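Local coordinates for protein NADP-dependent 2-hydroxyacid dehydrogenase (Rhizobium etli, PDB 4XCV) that probably catalyses the NADP(H)-dependent interconversion of 2-hydroxyacids and 2-oxoacids, and binds NADPH, at residues D122-Q125 and R126-E129; D243-S246 and A247-G251; Q300-R303 and F304-E308; E214-K217 and K218-R221. One frame throughout, in Å; residues are numbered along the deposited sequence.

Contact 1. Residues D122-Q125 and R126-E129; sequences DSHQ and RRRE
His124 and Glu129 join through a His-carboxylate hydrogen bond at the end of helix 118-126. His124 ND1 donates to Glu129 OE1 at 2.8 Å; the oxygen lies in the ring plane at its edge and is met on its anti side, ring and carboxylate 48° apart. With chi1 at -68°, CG of His124 stands anti to its carbonyl carbon, which carries the ring to Glu129, the two side chains crossing at about a right angle. The same OE1 sits over one face of the Arg127 guanidinium, 3.4 Å from Arg127 NE, attracted by charge alone. With an alanine in place of His124, Glu129 OE1 would probably lose its N-H partner and the carboxylate would be freer to turn.

One turn earlier, in the conformer described here, Arg126 NE forms a salt bridge with Asp122 OD2 at 2.9 Å: the oxygen lies in the guanidinium plane and is approached on its syn side, somewhat out of the carboxylate plane, the two planes 73° apart.

In the backbone, Arg128, with positive phi, closes a Schellman motif: Glu129 N reaches His124 O at 2.9 Å and Arg128 N reaches Gln125 O at 3.0 Å. Arg127 N also binds His124 O, from the opposite face of that carbonyl, while Arg127 NE hydrogen-bonds Ser123 O at 3.1 Å, from above the carbonyl plane.

The helix end lies against the second subunit: Asp122 and Arg126 exchange salt bridges with its Arg126 and Asp122, Arg128 reaches its Ser270 and Glu274, and Gln125 packs on Phe279 in its strand 278-280; within the chain a loop leads to strand 142-146.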
loop_
_atom_site.group_PDB
_atom_site.type_symbol
_atom_site.label_atom_id
_atom_site.label_comp_id
_atom_site.label_asym_id
_atom_site.label_seq_id
_atom_site.Cartn_x
_atom_site.Cartn_y
_atom_site.Cartn_z
ATOM N N ASP A 122 -11.070 -6.809 -8.245
ATOM C CA ASP A 122 -12.101 -5.860 -8.575
ATOM C C ASP A 122 -12.995 -6.340 -9.714
ATOM O O ASP A 122 -14.201 -6.146 -9.669
ATOM C CB ASP A 122 -11.473 -4.507 -8.815
ATOM C CG ASP A 122 -12.475 -3.473 -9.007
ATOM O OD1 ASP A 122 -13.149 -3.096 -8.001
ATOM O OD2 ASP A 122 -12.638 -3.064 -10.162
ATOM N N SER A 123 -12.405 -6.999 -10.711
ATOM C CA SER A 123 -13.192 -7.575 -11.788
ATOM C C SER A 123 -14.198 -8.597 -11.277
ATOM O O SER A 123 -15.378 -8.604 -11.665
ATOM C CB SER A 123 -12.248 -8.191 -12.817
ATOM O OG SER A 123 -12.964 -8.804 -13.886
ATOM N N HIS A 124 -13.762 -9.484 -10.409
ATOM C CA HIS A 124 -14.678 -10.471 -9.828
ATOM C C HIS A 124 -15.730 -9.824 -8.915
ATOM O O HIS A 124 -16.879 -10.215 -8.941
ATOM C CB HIS A 124 -13.904 -11.542 -9.084
ATOM C CG HIS A 124 -13.089 -12.417 -9.971
ATOM N ND1 HIS A 124 -13.647 -13.186 -10.964
ATOM C CD2 HIS A 124 -11.768 -12.714 -9.958
ATOM C CE1 HIS A 124 -12.687 -13.862 -11.578
ATOM N NE2 HIS A 124 -11.554 -13.627 -10.945
ATOM N N GLN A 125 -15.322 -8.830 -8.120
ATOM C CA GLN A 125 -16.258 -8.160 -7.218
ATOM C C GLN A 125 -17.407 -7.534 -8.017
ATOM O O GLN A 125 -18.586 -7.688 -7.656
ATOM C CB GLN A 125 -15.560 -7.107 -6.372
ATOM C CG GLN A 125 -16.525 -6.441 -5.413
ATOM C CD GLN A 125 -15.918 -5.361 -4.571
ATOM O OE1 GLN A 125 -14.701 -5.292 -4.402
ATOM N NE2 GLN A 125 -16.736 -4.504 -4.062
ATOM N N ARG A 126 -17.091 -6.911 -9.144
ATOM C CA ARG A 126 -18.122 -6.252 -9.951
ATOM C C ARG A 126 -19.115 -7.239 -10.555
ATOM O O ARG A 126 -20.215 -6.843 -10.966
ATOM C CB ARG A 126 -17.461 -5.439 -11.056
ATOM C CG ARG A 126 -16.747 -4.224 -10.515
ATOM C CD ARG A 126 -15.932 -3.511 -11.576
ATOM N NE ARG A 126 -15.280 -2.344 -10.986
ATOM C CZ ARG A 126 -15.838 -1.150 -10.821
ATOM N NH1 ARG A 126 -17.061 -0.911 -11.290
ATOM N NH2 ARG A 126 -15.141 -0.159 -10.249
ATOM N N ARG A 127 -18.707 -8.501 -10.650
ATOM C CA ARG A 127 -19.519 -9.575 -11.181
ATOM C C ARG A 127 -20.097 -10.445 -10.113
ATOM O O ARG A 127 -20.721 -11.462 -10.429
ATOM C CB ARG A 127 -18.669 -10.414 -12.142
ATOM C CG ARG A 127 -18.326 -9.583 -13.355
ATOM C CD ARG A 127 -17.587 -10.301 -14.458
ATOM N NE ARG A 127 -16.220 -10.453 -14.057
ATOM C CZ ARG A 127 -15.268 -11.019 -14.807
ATOM N NH1 ARG A 127 -15.556 -11.465 -16.013
ATOM N NH2 ARG A 127 -14.045 -11.140 -14.330
ATOM N N ARG A 128 -19.987 -10.030 -8.851
ATOM C CA ARG A 128 -20.493 -10.798 -7.716
ATOM C C ARG A 128 -19.961 -12.207 -7.680
ATOM O O ARG A 128 -20.677 -13.154 -7.360
ATOM C CB ARG A 128 -22.032 -10.783 -7.665
ATOM C CG ARG A 128 -22.615 -9.393 -7.628
ATOM C CD ARG A 128 -24.133 -9.395 -7.688
ATOM N NE ARG A 128 -24.659 -8.070 -7.414
ATOM C CZ ARG A 128 -25.017 -7.633 -6.193
ATOM N NH1 ARG A 128 -24.995 -8.446 -5.121
ATOM N NH2 ARG A 128 -25.430 -6.369 -6.038
ATOM N N GLU A 129 -18.669 -12.331 -8.002
ATOM C CA GLU A 129 -17.966 -13.626 -8.045
ATOM C C GLU A 129 -16.973 -13.750 -6.892
ATOM O O GLU A 129 -16.102 -12.921 -6.750
ATOM C CB GLU A 129 -17.220 -13.733 -9.380
ATOM C CG GLU A 129 -18.138 -13.881 -10.585
ATOM C CD GLU A 129 -17.442 -13.697 -11.953
ATOM O OE1 GLU A 129 -16.236 -13.274 -12.097
ATOM O OE2 GLU A 129 -18.164 -13.963 -12.955
#

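Contact 2. Residues D243-S246 and A247-G251; sequences DIVS and AVREG
The flat carboxylate of Glu250 turns back to Ser246, its OE1 4.2 Å from Ser246 CB, whereas Arg249 touches Val245 with the methylenes of its chain and neither a face nor an edge of its guanidinium. Both pairs lie on the last turns of helix 241-250, the helix of a beta-alpha-beta unit between strands 229-232 and 255-258 in the Rossmann-type NAD binding domain, and a Schellman motif ends it.

Glu250 holds CG between its backbone N and carbonyl carbon (chi1 71°), the crowded position, which presses CG to 3.1 Å from Ser246 O. Arg249 runs beside Val245 in the same direction, its CD 3.9 Å from Val245 CG1, before the chain bends about its CG-CD bond. On the next ridge Ile244 CG2 and Val248 CG2 make a loose methyl contact at 4.4 Å.

Four consecutive backbone bonds carry the helix through the contact, from Ala247 N to Asp243 O up to Glu250 N to Ser246 O, the latter 2.9 Å long. Side-chain polar ends turn to other partners: Ser246 OG binds Thr242 O one turn back, and Asp243 OD2 takes the amide of Ser213, where helix 213-216 begins. Val245 and Val248 rest on Leu272 and Leu275.

At the helix end Gly251 has positive phi, and a CB there would press on the carbonyl oxygen of Glu250; Gly251 N binds Val248 O at 3.2 Å.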
loop_
_atom_site.group_PDB
_atom_site.type_symbol
_atom_site.label_atom_id
_atom_site.label_comp_id
_atom_site.label_asym_id
_atom_site.label_seq_id
_atom_site.Cartn_x
_atom_site.Cartn_y
_atom_site.Cartn_z
ATOM N N ASP A 243 3.888 1.367 -27.144
ATOM C CA ASP A 243 4.647 0.183 -26.805
ATOM C C ASP A 243 4.149 -0.433 -25.502
ATOM O O ASP A 243 4.216 -1.646 -25.345
ATOM C CB ASP A 243 6.142 0.475 -26.665
ATOM C CG ASP A 243 6.827 0.843 -27.968
ATOM O OD1 ASP A 243 6.195 0.790 -29.069
ATOM O OD2 ASP A 243 8.050 1.171 -27.890
ATOM N N ILE A 244 3.681 0.390 -24.563
ATOM C CA ILE A 244 3.034 -0.147 -23.357
ATOM C C ILE A 244 1.802 -0.956 -23.786
ATOM O O ILE A 244 1.604 -2.061 -23.355
ATOM C CB ILE A 244 2.636 0.949 -22.361
ATOM C CG1 ILE A 244 3.848 1.765 -21.906
ATOM C CG2 ILE A 244 1.869 0.314 -21.210
ATOM C CD1 ILE A 244 3.454 3.009 -21.182
ATOM N N VAL A 245 0.964 -0.377 -24.646
ATOM C CA VAL A 245 -0.229 -1.052 -25.105
ATOM C C VAL A 245 0.132 -2.406 -25.758
ATOM O O VAL A 245 -0.455 -3.430 -25.442
ATOM C CB VAL A 245 -1.023 -0.177 -26.091
ATOM C CG1 VAL A 245 -2.239 -0.905 -26.658
ATOM C CG2 VAL A 245 -1.481 1.116 -25.423
ATOM N N SER A 246 1.071 -2.407 -26.694
ATOM C CA SER A 246 1.456 -3.645 -27.357
ATOM C C SER A 246 2.013 -4.667 -26.389
ATOM O O SER A 246 1.724 -5.846 -26.508
ATOM C CB SER A 246 2.458 -3.341 -28.475
ATOM O OG SER A 246 1.827 -2.605 -29.533
ATOM N N ALA A 247 2.835 -4.194 -25.449
ATOM C CA ALA A 247 3.477 -5.110 -24.483
ATOM C C ALA A 247 2.440 -5.760 -23.578
ATOM O O ALA A 247 2.552 -6.972 -23.262
ATOM C CB ALA A 247 4.538 -4.382 -23.679
ATOM N N VAL A 248 1.421 -5.005 -23.148
ATOM C CA VAL A 248 0.371 -5.614 -22.331
ATOM C C VAL A 248 -0.461 -6.584 -23.152
ATOM O O VAL A 248 -0.755 -7.680 -22.715
ATOM C CB VAL A 248 -0.530 -4.556 -21.661
ATOM C CG1 VAL A 248 -1.707 -5.208 -20.971
ATOM C CG2 VAL A 248 0.274 -3.763 -20.655
ATOM N N ARG A 249 -0.821 -6.216 -24.372
ATOM C CA ARG A 249 -1.632 -7.102 -25.184
ATOM C C ARG A 249 -0.892 -8.381 -25.515
ATOM O O ARG A 249 -1.519 -9.457 -25.615
ATOM C CB ARG A 249 -2.014 -6.400 -26.476
ATOM C CG ARG A 249 -3.018 -5.303 -26.277
ATOM C CD ARG A 249 -3.200 -4.540 -27.574
ATOM N NE ARG A 249 -3.518 -5.381 -28.715
ATOM C CZ ARG A 249 -4.745 -5.769 -29.083
ATOM N NH1 ARG A 249 -5.805 -5.462 -28.350
ATOM N NH2 ARG A 249 -4.898 -6.497 -30.171
ATOM N N GLU A 250 0.404 -8.318 -25.765
ATOM C CA GLU A 250 1.113 -9.512 -26.117
ATOM C C GLU A 250 1.635 -10.322 -24.946
ATOM O O GLU A 250 2.154 -11.427 -25.126
ATOM C CB GLU A 250 2.127 -9.268 -27.225
ATOM C CG GLU A 250 3.373 -8.482 -26.986
ATOM C CD GLU A 250 4.067 -8.271 -28.337
ATOM O OE1 GLU A 250 3.821 -7.242 -28.999
ATOM O OE2 GLU A 250 4.795 -9.180 -28.780
ATOM N N GLY A 251 1.491 -9.773 -23.742
ATOM C CA GLY A 251 1.897 -10.490 -22.533
ATOM C C GLY A 251 3.330 -10.237 -22.120
ATOM O O GLY A 251 3.824 -10.872 -21.178
#

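Contact 3. Residues Q300-R303 and F304-E308; sequences QIAR and FERGE
Arg303 O is gripped by two backbone amides, Glu308 N at 3.0 Å and, by a weak bond, Arg306 N at 3.1 Å. The first of these belongs to the Schellman motif that ends helix 292-305; the other link of the cap runs from Gly307 N to Phe304 O, with Gly307 at positive phi.

The cap brings Glu308 back over the helix between two arginines, and the three side chains form a salt-bridge network. Arg306 NH2 donates to Glu308 OE1 at 2.9 Å, the oxygen lying near the guanidinium plane but met from above the carboxylate plane. Arg303 shares that oxygen only through a long, charge-only attraction, with OE1 over one face of its guanidinium, 3.9 Å from Arg303 NH1. The two guanidiniums stand almost perpendicular, 86° apart, and the shared carboxylate probably eases their mutual repulsion. Arg303 NH2 also binds Pro309 O in the chain that follows.

Ile301 and Glu305 run alongside each other; CG2 of Ile301, anti to its backbone N, meets Glu305 OE2 at 3.5 Å. That carboxylate oxygen is itself satisfied by Arg5, Arg30 and Tyr50. Phe304 packs on Val69 and Ile301 on Phe71, so the helix covers strand 69-72 of the five-stranded parallel sheet.

The Arg306 chain bends back beyond CG until one face of its guanidinium lies over Ala302 O, 4.0 Å from its plane and beneath the centre.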
loop_
_atom_site.group_PDB
_atom_site.type_symbol
_atom_site.label_atom_id
_atom_site.label_comp_id
_atom_site.label_asym_id
_atom_site.label_seq_id
_atom_site.Cartn_x
_atom_site.Cartn_y
_atom_site.Cartn_z
ATOM N N GLN A 300 14.154 29.503 0.444
ATOM C CA GLN A 300 15.440 29.580 -0.261
ATOM C C GLN A 300 15.979 30.980 -0.358
ATOM O O GLN A 300 17.185 31.210 -0.281
ATOM C CB GLN A 300 15.349 28.887 -1.633
ATOM C CG GLN A 300 15.055 27.396 -1.514
ATOM C CD GLN A 300 16.133 26.628 -0.784
ATOM O OE1 GLN A 300 17.317 26.912 -0.925
ATOM N NE2 GLN A 300 15.733 25.697 0.039
ATOM N N ILE A 301 15.074 31.952 -0.532
ATOM C CA ILE A 301 15.491 33.371 -0.504
ATOM C C ILE A 301 16.086 33.686 0.857
ATOM O O ILE A 301 17.123 34.390 0.899
ATOM C CB ILE A 301 14.285 34.272 -0.838
ATOM C CG1 ILE A 301 13.976 34.179 -2.312
ATOM C CG2 ILE A 301 14.572 35.737 -0.468
ATOM C CD1 ILE A 301 12.669 34.860 -2.735
ATOM N N ALA A 302 15.447 33.216 1.941
ATOM C CA ALA A 302 15.978 33.511 3.288
ATOM C C ALA A 302 17.386 32.937 3.424
ATOM O O ALA A 302 18.275 33.620 3.925
ATOM C CB ALA A 302 15.065 32.956 4.361
ATOM N N ARG A 303 17.590 31.700 2.983
ATOM C CA ARG A 303 18.939 31.112 3.045
ATOM C C ARG A 303 19.904 31.953 2.242
ATOM O O ARG A 303 20.990 32.296 2.712
ATOM C CB ARG A 303 18.937 29.720 2.464
ATOM C CG ARG A 303 18.259 28.699 3.336
ATOM C CD ARG A 303 18.203 27.346 2.654
ATOM N NE ARG A 303 19.544 26.839 2.390
ATOM C CZ ARG A 303 20.264 26.156 3.253
ATOM N NH1 ARG A 303 19.810 25.849 4.477
ATOM N NH2 ARG A 303 21.532 25.820 2.940
ATOM N N PHE A 304 19.507 32.290 1.022
ATOM C CA PHE A 304 20.383 33.073 0.117
ATOM C C PHE A 304 20.781 34.424 0.735
ATOM O O PHE A 304 21.950 34.835 0.679
ATOM C CB PHE A 304 19.680 33.297 -1.215
ATOM C CG PHE A 304 20.556 33.854 -2.310
ATOM C CD1 PHE A 304 21.475 33.065 -2.977
ATOM C CD2 PHE A 304 20.391 35.139 -2.732
ATOM C CE1 PHE A 304 22.237 33.582 -4.009
ATOM C CE2 PHE A 304 21.138 35.654 -3.792
ATOM C CZ PHE A 304 22.045 34.875 -4.425
ATOM N N GLU A 305 19.827 35.071 1.391
ATOM C CA GLU A 305 20.027 36.394 2.016
ATOM C C GLU A 305 20.804 36.326 3.344
ATOM O O GLU A 305 21.352 37.348 3.807
ATOM C CB GLU A 305 18.701 37.127 2.131
ATOM C CG GLU A 305 18.194 37.475 0.716
ATOM C CD GLU A 305 16.900 38.246 0.645
ATOM O OE1 GLU A 305 16.204 38.403 1.673
ATOM O OE2 GLU A 305 16.575 38.617 -0.508
ATOM N N ARG A 306 20.901 35.123 3.950
ATOM C CA ARG A 306 21.840 34.892 5.091
ATOM C C ARG A 306 23.219 34.454 4.575
ATOM O O ARG A 306 24.142 34.213 5.379
ATOM C CB ARG A 306 21.232 33.860 6.102
ATOM C CG ARG A 306 20.007 34.318 6.898
ATOM C CD ARG A 306 19.687 33.474 8.172
ATOM N NE ARG A 306 19.595 32.112 7.768
ATOM C CZ ARG A 306 18.477 31.519 7.373
ATOM N NH1 ARG A 306 17.274 32.058 7.605
ATOM N NH2 ARG A 306 18.579 30.316 6.824
ATOM N N GLY A 307 23.416 34.342 3.258
ATOM C CA GLY A 307 24.692 33.911 2.673
ATOM C C GLY A 307 24.918 32.418 2.620
ATOM O O GLY A 307 26.056 31.961 2.302
ATOM N N GLU A 308 23.864 31.654 2.913
ATOM C CA GLU A 308 23.931 30.217 2.852
ATOM C C GLU A 308 23.680 29.683 1.462
ATOM O O GLU A 308 23.076 30.365 0.630
ATOM C CB GLU A 308 22.889 29.646 3.823
ATOM C CG GLU A 308 23.241 30.008 5.257
ATOM C CD GLU A 308 22.245 29.454 6.263
ATOM O OE1 GLU A 308 21.074 29.244 5.884
ATOM O OE2 GLU A 308 22.700 29.111 7.393
#

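Contact 4. Residues E214-K217 and K218-R221; sequences ELFK and KLRR
Glu214 sends CG out opposite its backbone N (chi1 -177°) and Lys218 points CG away from its carbonyl carbon (chi1 -71°); both chains then run extended, side by side and in the same direction. Their ends meet in a salt bridge, Lys218 NZ to Glu214 OE2 at 3.3 Å, with the nitrogen on the anti side of the oxygen and 27° out of the carboxylate plane. Lys218 NZ has a second partner in Asp188. Replacing Lys218 by a methionine would probably strand two carboxylates, those of Glu214 and Asp188, without the cation between them.

The backbone leaves helix 213-216 through a type I beta turn from Phe216 to Leu219, closed by Leu219 N to Phe216 O at 3.3 Å; Lys218 N binds Leu215 O just before it. Here the chain passes between two helices of the NAD binding domain: Phe216 packs on helix 241-250 and on the ring of Phe230, while Leu215 and Leu219 face Leu191 and Leu197. Leu219 CD1 also lies at the edge of the Phe216 ring, 4.5 Å from Phe216 CD1.

Beyond the turn Arg221 folds back, its NH2 giving a weak bond to Lys217 O at 2.8 Å and touching Lys217 CB at 3.4 Å. Two waters donate to Leu219 O: one spans to Phe216 O and weakly accepts from Arg221 NE, the other spans to Lys217 O at 3.0 Å.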
loop_
_atom_site.group_PDB
_atom_site.type_symbol
_atom_site.label_atom_id
_atom_site.label_comp_id
_atom_site.label_asym_id
_atom_site.label_seq_id
_atom_site.Cartn_x
_atom_site.Cartn_y
_atom_site.Cartn_z
ATOM N N GLU A 214 11.745 -2.361 -26.514
ATOM C CA GLU A 214 13.003 -3.043 -26.258
ATOM C C GLU A 214 13.283 -3.158 -24.739
ATOM O O GLU A 214 13.742 -4.210 -24.256
ATOM C CB GLU A 214 14.141 -2.252 -26.898
ATOM C CG GLU A 214 15.510 -2.900 -26.756
ATOM C CD GLU A 214 16.660 -2.036 -27.299
ATOM O OE1 GLU A 214 16.408 -1.161 -28.166
ATOM O OE2 GLU A 214 17.832 -2.254 -26.883
ATOM N N LEU A 215 13.034 -2.072 -24.003
ATOM C CA LEU A 215 13.233 -2.103 -22.558
ATOM C C LEU A 215 12.289 -3.118 -21.897
ATOM O O LEU A 215 12.688 -3.896 -21.043
ATOM C CB LEU A 215 13.056 -0.703 -21.986
ATOM C CG LEU A 215 13.250 -0.570 -20.482
ATOM C CD1 LEU A 215 13.919 0.752 -20.149
ATOM C CD2 LEU A 215 11.958 -0.726 -19.717
ATOM N N PHE A 216 11.012 -3.123 -22.290
ATOM C CA PHE A 216 10.051 -4.010 -21.634
ATOM C C PHE A 216 10.387 -5.481 -21.834
ATOM O O PHE A 216 10.194 -6.300 -20.940
ATOM C CB PHE A 216 8.617 -3.760 -22.114
ATOM C CG PHE A 216 8.125 -2.341 -21.886
ATOM C CD1 PHE A 216 8.405 -1.656 -20.726
ATOM C CD2 PHE A 216 7.396 -1.702 -22.863
ATOM C CE1 PHE A 216 7.961 -0.363 -20.550
ATOM C CE2 PHE A 216 6.957 -0.415 -22.701
ATOM C CZ PHE A 216 7.246 0.259 -21.528
ATOM N N LYS A 217 10.938 -5.784 -23.011
ATOM C CA LYS A 217 11.370 -7.161 -23.312
ATOM C C LYS A 217 12.575 -7.609 -22.500
ATOM O O LYS A 217 12.902 -8.812 -22.527
ATOM C CB LYS A 217 11.637 -7.328 -24.807
ATOM C CG LYS A 217 10.379 -7.339 -25.664
ATOM C CD LYS A 217 10.731 -7.276 -27.126
ATOM C CE LYS A 217 9.566 -6.813 -27.965
ATOM N NZ LYS A 217 8.278 -7.475 -27.642
ATOM N N LYS A 218 13.256 -6.676 -21.809
ATOM C CA LYS A 218 14.408 -7.022 -20.950
ATOM C C LYS A 218 14.040 -7.285 -19.492
ATOM O O LYS A 218 14.842 -7.820 -18.735
ATOM C CB LYS A 218 15.447 -5.921 -21.034
ATOM C CG LYS A 218 16.147 -5.915 -22.384
ATOM C CD LYS A 218 17.122 -4.761 -22.443
ATOM C CE LYS A 218 17.845 -4.640 -23.755
ATOM N NZ LYS A 218 18.373 -3.241 -23.788
ATOM N N LEU A 219 12.817 -6.971 -19.094
ATOM C CA LEU A 219 12.386 -7.209 -17.715
ATOM C C LEU A 219 12.285 -8.690 -17.441
ATOM O O LEU A 219 12.153 -9.514 -18.365
ATOM C CB LEU A 219 11.033 -6.541 -17.471
ATOM C CG LEU A 219 11.113 -5.014 -17.404
ATOM C CD1 LEU A 219 9.721 -4.380 -17.462
ATOM C CD2 LEU A 219 11.859 -4.549 -16.169
ATOM N N ARG A 220 12.337 -9.049 -16.166
ATOM C CA ARG A 220 12.367 -10.441 -15.793
ATOM C C ARG A 220 11.088 -11.174 -16.273
ATOM O O ARG A 220 9.968 -10.730 -15.939
ATOM C CB ARG A 220 12.593 -10.610 -14.294
ATOM C CG ARG A 220 12.677 -12.070 -13.926
ATOM C CD ARG A 220 13.545 -12.371 -12.732
ATOM N NE ARG A 220 13.054 -11.784 -11.502
ATOM C CZ ARG A 220 13.744 -11.796 -10.370
ATOM N NH1 ARG A 220 14.953 -12.373 -10.340
ATOM N NH2 ARG A 220 13.253 -11.242 -9.268
ATOM N N ARG A 221 11.278 -12.297 -16.993
ATOM C CA ARG A 221 10.138 -13.076 -17.564
ATOM C C ARG A 221 9.735 -14.277 -16.701
ATOM O O ARG A 221 8.645 -14.840 -16.915
ATOM C CB ARG A 221 10.466 -13.574 -18.961
ATOM C CG ARG A 221 10.522 -12.465 -19.989
ATOM C CD ARG A 221 11.212 -12.915 -21.254
ATOM N NE ARG A 221 11.317 -11.770 -22.155
ATOM C CZ ARG A 221 11.495 -11.833 -23.464
ATOM N NH1 ARG A 221 11.593 -13.008 -24.095
ATOM N NH2 ARG A 221 11.562 -10.707 -24.145
HETATM O O HOH W 1 10.343 -9.017 -20.477
HETATM O O HOH W 2 13.789 -10.811 -20.520
#

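In the fold
All four contacts lie at helix ends, but their settings differ. Contacts 2 and 4 hold neighbouring elements of the NAD binding domain, with centres about 11 Å apart: the Phe216 ring of contact 4 packs on Ile244 and Ala247 of contact 2. These two are partly buried, apolar on the inner side and charged outside. Contact 1 is a surface contact, and several of its charges (Asp122, Arg126, Arg128) pair across the subunit interface. Contact 3, also partly buried, packs against the five-stranded sheet, its centre about 57 Å from that of contact 1 across the chain's centre. Schellman motifs end the helices of contacts 1, 2 and 3, whereas contact 4 leaves by a beta turn.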